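Local coordinates for hypothetical protein (PDB 2F46) that is probably a nonclassical, eukaryotic-like phosphatase, at residues A[84-89]-A[116-121]; A[131-136]-A[149-154]. All coordinates share one frame; numbering follows the deposited sequence. Where two conformers were deposited one is given.

Interaction 1 of 2, residues A[84-89]-A[116-121]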
loop_
_atom_site.group_PDB
_atom_site.type_symbol
_atom_site.label_atom_id
_atom_site.label_comp_id
_atom_site.label_asym_id
_atom_site.label_seq_id
_atom_site.Cartn_x
_atom_site.Cartn_y
_atom_site.Cartn_z
ATOM N N ARG A 84 11.562 7.930 -2.083
ATOM C CA ARG A 84 12.433 8.813 -2.850
ATOM C C ARG A 84 12.364 8.534 -4.358
ATOM O O ARG A 84 12.302 9.491 -5.153
ATOM C CB ARG A 84 13.883 8.644 -2.355
ATOM C CG ARG A 84 14.954 9.163 -3.337
ATOM C CD ARG A 84 16.386 9.129 -2.768
ATOM N NE ARG A 84 17.253 10.112 -3.439
ATOM C CZ ARG A 84 17.184 11.424 -3.239
ATOM N NH1 ARG A 84 16.290 11.924 -2.397
ATOM N NH2 ARG A 84 18.005 12.243 -3.892
ATOM N N ASP A 85 12.370 7.271 -4.740
ATOM C CA ASP A 85 12.556 6.894 -6.152
ATOM C C ASP A 85 11.268 6.623 -6.910
ATOM O O ASP A 85 11.312 6.280 -8.097
ATOM C CB ASP A 85 13.486 5.696 -6.287
ATOM N N ILE A 86 10.111 6.804 -6.270
ATOM C CA ILE A 86 8.838 6.553 -6.943
ATOM C C ILE A 86 8.742 7.434 -8.196
ATOM O O ILE A 86 8.916 8.664 -8.113
ATOM C CB ILE A 86 7.646 6.861 -6.015
ATOM C CG1 ILE A 86 7.515 5.759 -4.974
ATOM C CG2 ILE A 86 6.344 6.973 -6.818
ATOM C CD1 ILE A 86 6.508 6.096 -3.878
ATOM N N GLN A 87 8.472 6.784 -9.332
ATOM C CA GLN A 87 8.321 7.453 -10.603
ATOM C C GLN A 87 6.968 7.104 -11.178
ATOM O O GLN A 87 6.219 6.294 -10.632
ATOM C CB GLN A 87 9.424 7.010 -11.553
ATOM C CG GLN A 87 10.796 7.455 -11.151
ATOM C CD GLN A 87 11.819 7.150 -12.205
ATOM O OE1 GLN A 87 12.384 6.046 -12.258
ATOM N NE2 GLN A 87 12.068 8.124 -13.065
ATOM N N LYS A 88 6.659 7.752 -12.299
ATOM C CA LYS A 88 5.409 7.523 -13.007
ATOM C C LYS A 88 5.134 6.046 -13.289
ATOM O O LYS A 88 3.973 5.633 -13.075
ATOM C CB LYS A 88 5.395 8.314 -14.319
ATOM N N HIS A 89 6.154 5.303 -13.722
ATOM C CA HIS A 89 6.015 3.857 -14.014
ATOM C C HIS A 89 5.480 3.114 -12.772
ATOM O O HIS A 89 4.579 2.288 -12.880
ATOM C CB HIS A 89 7.284 3.208 -14.643
ATOM C CG HIS A 89 8.441 2.925 -13.728
ATOM N ND1 HIS A 89 9.490 3.805 -13.592
ATOM C CD2 HIS A 89 8.819 1.804 -13.073
ATOM C CE1 HIS A 89 10.409 3.284 -12.804
ATOM N NE2 HIS A 89 10.032 2.065 -12.475
ATOM N N SER A 116 0.582 4.765 0.193
ATOM C CA SER A 116 -0.235 5.962 0.194
ATOM C C SER A 116 0.245 6.946 -0.867
ATOM O O SER A 116 -0.549 7.659 -1.492
ATOM C CB SER A 116 -0.259 6.581 1.586
ATOM O OG SER A 116 -0.771 5.686 2.552
ATOM N N LEU A 117 1.547 7.001 -1.099
ATOM C CA LEU A 117 2.073 7.851 -2.169
ATOM C C LEU A 117 1.739 7.320 -3.561
ATOM O O LEU A 117 1.403 8.098 -4.478
ATOM C CB LEU A 117 3.566 7.993 -2.050
ATOM C CG LEU A 117 4.070 8.914 -0.970
ATOM C CD1 LEU A 117 5.547 8.794 -0.830
ATOM C CD2 LEU A 117 3.742 10.348 -1.280
ATOM N N LEU A 118 1.856 6.026 -3.780
ATOM C CA LEU A 118 1.507 5.474 -5.078
ATOM C C LEU A 118 0.038 5.777 -5.399
ATOM O O LEU A 118 -0.291 6.171 -6.536
ATOM C CB LEU A 118 1.795 3.971 -5.114
ATOM C CG LEU A 118 3.294 3.639 -5.084
ATOM C CD1 LEU A 118 3.472 2.175 -4.750
ATOM C CD2 LEU A 118 3.982 3.967 -6.414
ATOM N N TRP A 119 -0.836 5.589 -4.411
ATOM C CA TRP A 119 -2.264 5.932 -4.507
ATOM C C TRP A 119 -2.401 7.417 -4.749
ATOM O O TRP A 119 -3.059 7.871 -5.702
ATOM C CB TRP A 119 -2.985 5.524 -3.227
ATOM C CG TRP A 119 -4.387 5.913 -3.139
ATOM C CD1 TRP A 119 -5.454 5.204 -3.594
ATOM C CD2 TRP A 119 -4.899 7.069 -2.509
ATOM N NE1 TRP A 119 -6.618 5.907 -3.337
ATOM C CE2 TRP A 119 -6.298 7.053 -2.664
ATOM C CE3 TRP A 119 -4.298 8.151 -1.851
ATOM C CZ2 TRP A 119 -7.113 8.046 -2.160
ATOM C CZ3 TRP A 119 -5.117 9.138 -1.332
ATOM C CH2 TRP A 119 -6.500 9.096 -1.524
ATOM N N GLY A 120 -1.718 8.205 -3.938
ATOM C CA GLY A 120 -1.910 9.665 -3.935
ATOM C C GLY A 120 -1.415 10.355 -5.186
ATOM O O GLY A 120 -2.038 11.299 -5.645
ATOM N N PHE A 121 -0.297 9.954 -5.757
ATOM C CA PHE A 121 0.185 10.521 -7.028
ATOM C C PHE A 121 -0.836 10.320 -8.159
ATOM O O PHE A 121 -0.985 11.191 -9.053
ATOM C CB PHE A 121 1.519 9.896 -7.433
ATOM C CG PHE A 121 2.690 10.409 -6.678
ATOM C CD1 PHE A 121 2.911 11.739 -6.539
ATOM C CD2 PHE A 121 3.604 9.520 -6.107
ATOM C CE1 PHE A 121 4.023 12.181 -5.837
ATOM C CE2 PHE A 121 4.705 9.966 -5.432
ATOM C CZ PHE A 121 4.910 11.248 -5.271
#
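Ile86 lays both ends of its branched side chain over the apolar ridge that Leu117, Leu118 and Phe121 raise on one side of helix 113-125. Its CG2 methyl approaches the Phe121 ring obliquely, 3.7 Å from Phe121 CE2, and lies 3.8 Å from Leu118 CD2. The other branch ends in CD1, which rests 3.9 Å from Leu117 CB. With CG1 folded beside the backbone N (chi1 -74°) and CG2 anti to that N, CG2 takes Phe121 and CD1 takes Leu117, a spread that a beta-branched side chain achieves well. Leu118 sets out along the flank of its helix, yet its CD2 methyl lies against both branches. Leu117 and Phe121 are one helical turn apart, and Phe121 N bonds to Leu117 O, so the backbone fixes their spacing.

Val91 and Arg150 also pack on Ile86. Just beyond it, Gln87 takes the N-cap position of helix 88-99, where its backbone N is hydrogen-bonded to Asp90 OD2. The contact thus seats the start of that helix against helix 113-125, which follows strand 105-108 in a strand-loop-helix order consistent with the phosphatase-like domain assigned to this region, as in protein tyrosine phosphatases.

Interaction 2 of 2, residues A[131-136]-A[149-154]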
loop_
_atom_site.group_PDB
_atom_site.type_symbol
_atom_site.label_atom_id
_atom_site.label_comp_id
_atom_site.label_asym_id
_atom_site.label_seq_id
_atom_site.Cartn_x
_atom_site.Cartn_y
_atom_site.Cartn_z
ATOM N N ASP A 131 -4.668 18.778 -0.635
ATOM C CA ASP A 131 -5.115 18.713 0.746
ATOM C C ASP A 131 -6.034 17.539 1.044
ATOM O O ASP A 131 -6.000 16.987 2.152
ATOM C CB ASP A 131 -5.847 20.024 1.154
ATOM C CG ASP A 131 -4.900 21.167 1.479
ATOM O OD1 ASP A 131 -3.694 20.943 1.683
ATOM O OD2 ASP A 131 -5.398 22.306 1.564
ATOM N N GLU A 132 -6.864 17.195 0.063
ATOM C CA GLU A 132 -7.765 16.039 0.162
ATOM C C GLU A 132 -6.977 14.733 0.126
ATOM O O GLU A 132 -7.243 13.848 0.909
ATOM C CB GLU A 132 -8.839 16.062 -0.930
ATOM C CG GLU A 132 -9.848 14.920 -0.863
ATOM C CD GLU A 132 -10.810 14.999 0.329
ATOM O OE1 GLU A 132 -10.724 15.946 1.168
ATOM O OE2 GLU A 132 -11.674 14.099 0.430
ATOM N N ILE A 133 -5.996 14.651 -0.757
ATOM C CA ILE A 133 -5.081 13.463 -0.786
ATOM C C ILE A 133 -4.497 13.251 0.620
ATOM O O ILE A 133 -4.540 12.164 1.218
ATOM C CB ILE A 133 -3.977 13.643 -1.831
ATOM C CG1 ILE A 133 -4.587 13.776 -3.224
ATOM C CG2 ILE A 133 -2.998 12.457 -1.803
ATOM C CD1 ILE A 133 -3.623 14.174 -4.299
ATOM N N ILE A 134 -3.945 14.332 1.163
ATOM C CA ILE A 134 -3.321 14.262 2.462
ATOM C C ILE A 134 -4.314 13.907 3.586
ATOM O O ILE A 134 -4.034 13.118 4.450
ATOM C CB ILE A 134 -2.517 15.575 2.735
ATOM C CG1 ILE A 134 -1.353 15.635 1.737
ATOM C CG2 ILE A 134 -1.994 15.647 4.180
ATOM C CD1 ILE A 134 -0.566 16.955 1.788
ATOM N N ARG A 135 -5.500 14.491 3.530
ATOM C CA ARG A 135 -6.517 14.193 4.520
ATOM C C ARG A 135 -6.915 12.715 4.449
ATOM O O ARG A 135 -7.001 12.060 5.444
ATOM C CB ARG A 135 -7.741 15.085 4.318
ATOM C CG ARG A 135 -8.894 14.740 5.267
ATOM C CD ARG A 135 -10.229 15.408 4.871
ATOM N NE ARG A 135 -10.959 14.679 3.809
ATOM C CZ ARG A 135 -11.585 13.507 3.966
ATOM N NH1 ARG A 135 -11.599 12.885 5.139
ATOM N NH2 ARG A 135 -12.224 12.954 2.938
ATOM N N ARG A 136 -7.107 12.203 3.239
ATOM C CA ARG A 136 -7.507 10.785 3.071
ATOM C C ARG A 136 -6.426 9.802 3.541
ATOM O O ARG A 136 -6.709 8.839 4.220
ATOM C CB ARG A 136 -7.926 10.522 1.635
ATOM C CG ARG A 136 -9.338 11.061 1.380
ATOM C CD ARG A 136 -9.672 10.839 0.009
ATOM N NE ARG A 136 -11.046 11.250 -0.315
ATOM C CZ ARG A 136 -12.112 10.458 -0.248
ATOM N NH1 ARG A 136 -12.022 9.211 0.199
ATOM N NH2 ARG A 136 -13.288 10.968 -0.576
ATOM N N GLU A 149 4.761 18.911 -1.826
ATOM C CA GLU A 149 5.278 19.506 -3.068
ATOM C C GLU A 149 5.275 18.519 -4.233
ATOM O O GLU A 149 4.872 18.866 -5.355
ATOM C CB GLU A 149 6.680 20.051 -2.844
ATOM C CG GLU A 149 6.708 21.261 -1.942
ATOM C CD GLU A 149 8.108 21.636 -1.468
ATOM O OE1 GLU A 149 9.112 21.215 -2.100
ATOM O OE2 GLU A 149 8.198 22.365 -0.452
ATOM N N ARG A 150 5.707 17.277 -3.980
ATOM C CA ARG A 150 5.704 16.257 -5.026
ATOM C C ARG A 150 4.293 15.913 -5.428
ATOM O O ARG A 150 4.003 15.645 -6.603
ATOM C CB ARG A 150 6.444 14.996 -4.551
ATOM C CG ARG A 150 7.926 15.211 -4.431
ATOM C CD ARG A 150 8.606 13.976 -3.873
ATOM N NE ARG A 150 8.515 12.833 -4.776
ATOM C CZ ARG A 150 8.829 11.584 -4.422
ATOM N NH1 ARG A 150 9.254 11.331 -3.196
ATOM N NH2 ARG A 150 8.716 10.599 -5.314
ATOM N N LEU A 151 3.381 15.893 -4.458
ATOM C CA LEU A 151 2.004 15.596 -4.809
ATOM C C LEU A 151 1.443 16.676 -5.744
ATOM O O LEU A 151 0.764 16.377 -6.739
ATOM C CB LEU A 151 1.151 15.430 -3.564
ATOM C CG LEU A 151 1.401 14.119 -2.797
ATOM C CD1 LEU A 151 0.805 14.198 -1.430
ATOM C CD2 LEU A 151 0.841 12.913 -3.537
ATOM N N ASP A 152 1.743 17.913 -5.412
ATOM C CA ASP A 152 1.247 19.030 -6.203
ATOM C C ASP A 152 1.755 18.899 -7.627
ATOM O O ASP A 152 0.979 19.033 -8.578
ATOM C CB ASP A 152 1.680 20.337 -5.588
ATOM C CG ASP A 152 1.098 21.541 -6.322
ATOM O OD1 ASP A 152 -0.141 21.579 -6.515
ATOM O OD2 ASP A 152 1.891 22.424 -6.704
ATOM N N ASN A 153 3.038 18.594 -7.787
ATOM C CA ASN A 153 3.640 18.442 -9.121
ATOM C C ASN A 153 3.126 17.283 -9.960
ATOM O O ASN A 153 3.371 17.235 -11.178
ATOM C CB ASN A 153 5.156 18.402 -9.002
ATOM C CG ASN A 153 5.706 19.667 -8.401
ATOM O OD1 ASN A 153 5.011 20.670 -8.349
ATOM N ND2 ASN A 153 6.949 19.628 -7.923
ATOM N N ALA A 154 2.389 16.367 -9.343
ATOM C CA ALA A 154 1.748 15.283 -10.099
ATOM C C ALA A 154 0.384 15.698 -10.667
ATOM O O ALA A 154 -0.208 14.942 -11.448
ATOM C CB ALA A 154 1.607 14.038 -9.228
#
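Helices 130-139 and 148-153 come nearest at Ile133 and Leu151, whose CA atoms are 8.4 Å apart, a spacing that leaves room for branched aliphatic side chains between the backbones. Leu151 points toward the other helix and makes the contact with a single methyl. Its CD1 lies 4.1 Å from Ile134 CG1 and 4.2 Å from Ile133 CG2, so one leucine tip meets two consecutive isoleucines. Ile133 is aimed at the partner and offers the methyl on its beta carbon. Ile134 starts off at a tangent, but CG1 lies beside its backbone N (chi1 -66°), and this methylene is the part that approaches Leu151. The buried patch extends beyond the pair: Val130 and Phe121 also touch Leu151, while Ala124 and Met128 pack on Ile133.

Polar groups of helix 130-139 gather on the side turned from Leu151. There, in one of the two conformers modelled for both Glu132 and Arg135, Arg135 grips Glu132 side-on, NE reaching OE1 at 2.9 Å and NH2 reaching OE2 at 2.8 Å. Arg136 NE adds a weak bond to the same OE2, completing a small salt-bridge network that may be only partly occupied. Near the start of the helix, Asp131 pairs with Arg148, linking the charged margins of the two helices.

The chemistry implies a division of labour. Leu151 and the two isoleucines, all buried, meet by dispersion and the exclusion of water, in ordinary van der Waals contacts with no strain indicated. The Glu132 network lies on the side of helix 130-139 away from Leu151, as in an amphipathic helix packed by its apolar face.

How the interactions relate
Both contacts are buried and apolar, but interaction 1 lies about 11 Å from the chain's centre and interaction 2 about 16 Å, measured between centres, so the second is the more peripheral. Interaction 1 joins a loop and helix start to helix 113-125; interaction 2 joins the last two helices. They share no residue, yet they touch: Gly120 O packs against Ile133 CD1, Trp119 against Arg136, and the Phe121 ring against Arg150 and Leu151. Helix 113-125 is therefore packed on by elements of both contacts. Interaction 1 mixes aliphatic with aromatic carbon, whereas interaction 2 is purely aliphatic, with the salt-bridge network of helix 130-139 on the far side. Arg150 bridges the two, touching Ile86 and bonding through NH1 to Ala83 O.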